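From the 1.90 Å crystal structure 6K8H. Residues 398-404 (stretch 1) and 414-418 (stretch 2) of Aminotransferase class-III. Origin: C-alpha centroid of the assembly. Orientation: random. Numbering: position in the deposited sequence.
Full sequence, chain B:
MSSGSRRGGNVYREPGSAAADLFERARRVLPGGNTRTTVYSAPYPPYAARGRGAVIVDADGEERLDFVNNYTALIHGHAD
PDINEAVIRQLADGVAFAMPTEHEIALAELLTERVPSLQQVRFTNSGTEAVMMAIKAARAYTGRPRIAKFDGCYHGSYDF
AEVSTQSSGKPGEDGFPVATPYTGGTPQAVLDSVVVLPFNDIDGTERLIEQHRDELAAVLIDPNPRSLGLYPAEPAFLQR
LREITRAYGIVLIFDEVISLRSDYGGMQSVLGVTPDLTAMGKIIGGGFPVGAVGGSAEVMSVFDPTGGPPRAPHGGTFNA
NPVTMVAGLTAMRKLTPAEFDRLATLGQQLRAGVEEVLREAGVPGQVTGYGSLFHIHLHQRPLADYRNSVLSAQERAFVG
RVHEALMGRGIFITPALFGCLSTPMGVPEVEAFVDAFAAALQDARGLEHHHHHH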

# COMPACT_ATOMS: atom_id res chain seq x y z
N PHE B 398 -13.27 -32.33 3.78
CA PHE B 398 -12.21 -33.29 3.46
C PHE B 398 -10.87 -32.59 3.20
O PHE B 398 -9.82 -33.01 3.72
N VAL B 399 -10.89 -31.52 2.40
CA VAL B 399 -9.70 -30.71 2.18
C VAL B 399 -9.18 -30.17 3.51
O VAL B 399 -7.96 -30.11 3.74
N GLY B 400 -10.08 -29.76 4.41
CA GLY B 400 -9.66 -29.28 5.72
C GLY B 400 -8.97 -30.36 6.53
O GLY B 400 -7.99 -30.08 7.23
N ARG B 401 -9.47 -31.59 6.46
CA ARG B 401 -8.77 -32.69 7.13
C ARG B 401 -7.36 -32.88 6.55
O ARG B 401 -6.39 -33.03 7.30
N VAL B 402 -7.24 -32.85 5.22
CA VAL B 402 -5.92 -33.04 4.61
C VAL B 402 -4.98 -31.91 5.03
O VAL B 402 -3.82 -32.14 5.37
N HIS B 403 -5.49 -30.67 5.04
CA HIS B 403 -4.65 -29.54 5.41
C HIS B 403 -4.19 -29.63 6.86
O HIS B 403 -3.01 -29.42 7.17
N GLU B 404 -5.11 -29.95 7.78
CA GLU B 404 -4.75 -30.07 9.19
C GLU B 404 -3.72 -31.18 9.41
O GLU B 404 -2.75 -31.00 10.16
N THR B 414 -1.41 -23.62 2.04
CA THR B 414 -2.64 -22.87 2.22
C THR B 414 -3.82 -23.82 2.46
O THR B 414 -3.79 -24.98 2.06
N PRO B 415 -4.88 -23.32 3.10
CA PRO B 415 -6.07 -24.17 3.29
C PRO B 415 -6.64 -24.73 2.00
O PRO B 415 -7.24 -25.81 2.03
N ALA B 416 -6.47 -24.05 0.86
CA ALA B 416 -7.01 -24.58 -0.38
C ALA B 416 -6.12 -25.67 -0.98
O ALA B 416 -6.54 -26.32 -1.94
N LEU B 417 -4.95 -25.92 -0.38
CA LEU B 417 -3.91 -26.78 -0.96
C LEU B 417 -3.33 -26.15 -2.22
O LEU B 417 -2.88 -26.84 -3.14
N PHE B 418 -3.25 -24.82 -2.17
CA PHE B 418 -2.51 -24.03 -3.18
C PHE B 418 -1.12 -23.84 -2.57
O PHE B 418 -1.04 -23.47 -1.40

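Residues 398-404 form part of a longer helix, and the loop 414-418 packs against one side of it. Phe398, with chi1 in t, opens the segment out of reach of the loop. Val399 is the first residue to point inward. Its CA-to-CB bond is directed toward the loop, and with chi1 in t, CG1 of Val399 lies 3.3 Å from the backbone O of Pro415 and 4.0 Å from CG of Leu417. A compact, branched, apolar side chain suits this buried site, where it reaches both the backbone of the turn and Leu417.

Gly400 has no side chain to contribute, and Arg401 (chi1 m) extends into exposed surroundings, where a long charged chain is well accommodated. One helical turn on from Phe398, Val402 again points toward the partner. Also in t, it places CG1 of Val402 4.0 Å from CD1 of Leu417. Leu417 thus touches both valines: its CA-to-CB bond runs sideways, but its m,t rotamer brings the branched end nearer the helix, an apolar filling for a buried pocket.

His403 completes the inward-facing set, with chi1 in t and chi2 at -97°. CA of Pro415 lies over one face of its ring, 3.9 Å from the centroid of the His403 ring, in a CH-pi contact; CD2 of His403 also lies 3.3 Å from O of Thr414. Histidine suits this place because its flat ring offers a face to Pro415 while NE2 keeps a polar partner, a residue just beyond one of the stretches. CB of His403 meets CD2 of Leu417 at 4.1 Å. Glu404 lies out of reach, its carboxylate hydrogen-bonded elsewhere in the structure.

No hydrogen bond crosses the interface. The loop is instead braced internally: N of Leu417 donates to O of Thr414 (2.9 Å), closing a type I turn, and OG1 of Thr414, whose chi1 is p, donates to O of Phe418 (2.6 Å).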

# COMPACT_ATOMS: atom_id res chain seq x y z
CB PHE B 398 -12.63 -34.14 2.25
CG PHE B 398 -11.77 -35.35 2.03
CD1 PHE B 398 -11.92 -36.49 2.81
CD2 PHE B 398 -10.80 -35.34 1.05
CE1 PHE B 398 -11.11 -37.61 2.60
CE2 PHE B 398 -9.99 -36.45 0.83
CZ PHE B 398 -10.14 -37.58 1.61
CB VAL B 399 -10.00 -29.58 1.18
CG1 VAL B 399 -8.86 -28.55 1.15
CG2 VAL B 399 -10.23 -30.15 -0.22
CB ARG B 401 -9.57 -33.99 7.02
CG ARG B 401 -10.75 -34.10 7.98
CD ARG B 401 -11.40 -35.51 7.96
NE ARG B 401 -12.40 -35.65 9.02
CZ ARG B 401 -12.11 -35.86 10.30
NH1 ARG B 401 -10.84 -35.98 10.68
NH2 ARG B 401 -13.07 -35.96 11.21
CB VAL B 402 -6.05 -33.13 3.07
CG1 VAL B 402 -4.67 -33.13 2.41
CG2 VAL B 402 -6.82 -34.38 2.69
CB HIS B 403 -5.40 -28.23 5.16
CG HIS B 403 -4.70 -27.02 5.68
ND1 HIS B 403 -4.98 -26.45 6.90
CD2 HIS B 403 -3.71 -26.26 5.14
CE1 HIS B 403 -4.21 -25.40 7.09
NE2 HIS B 403 -3.43 -25.26 6.04
CB GLU B 404 -6.01 -30.31 10.02
CG GLU B 404 -5.77 -30.49 11.52
CD GLU B 404 -5.45 -29.19 12.25
OE1 GLU B 404 -5.48 -28.10 11.63
OE2 GLU B 404 -5.15 -29.26 13.46
CB THR B 414 -2.96 -21.99 1.01
OG1 THR B 414 -3.25 -22.80 -0.14
CG2 THR B 414 -1.81 -21.03 0.71
CB PRO B 415 -7.06 -23.22 3.98
CG PRO B 415 -6.18 -22.25 4.71
CD PRO B 415 -4.97 -22.04 3.84
CB ALA B 416 -7.20 -23.45 -1.41
CB LEU B 417 -4.40 -28.22 -1.21
CG LEU B 417 -5.10 -28.89 -0.03
CD1 LEU B 417 -5.45 -30.34 -0.34
CD2 LEU B 417 -4.29 -28.81 1.27
CB PHE B 418 -3.16 -22.66 -3.41
CG PHE B 418 -2.25 -21.69 -4.11
CD1 PHE B 418 -1.90 -21.89 -5.44
CD2 PHE B 418 -1.72 -20.60 -3.45
CE1 PHE B 418 -1.07 -21.00 -6.09
CE2 PHE B 418 -0.88 -19.71 -4.10
CZ PHE B 418 -0.56 -19.92 -5.42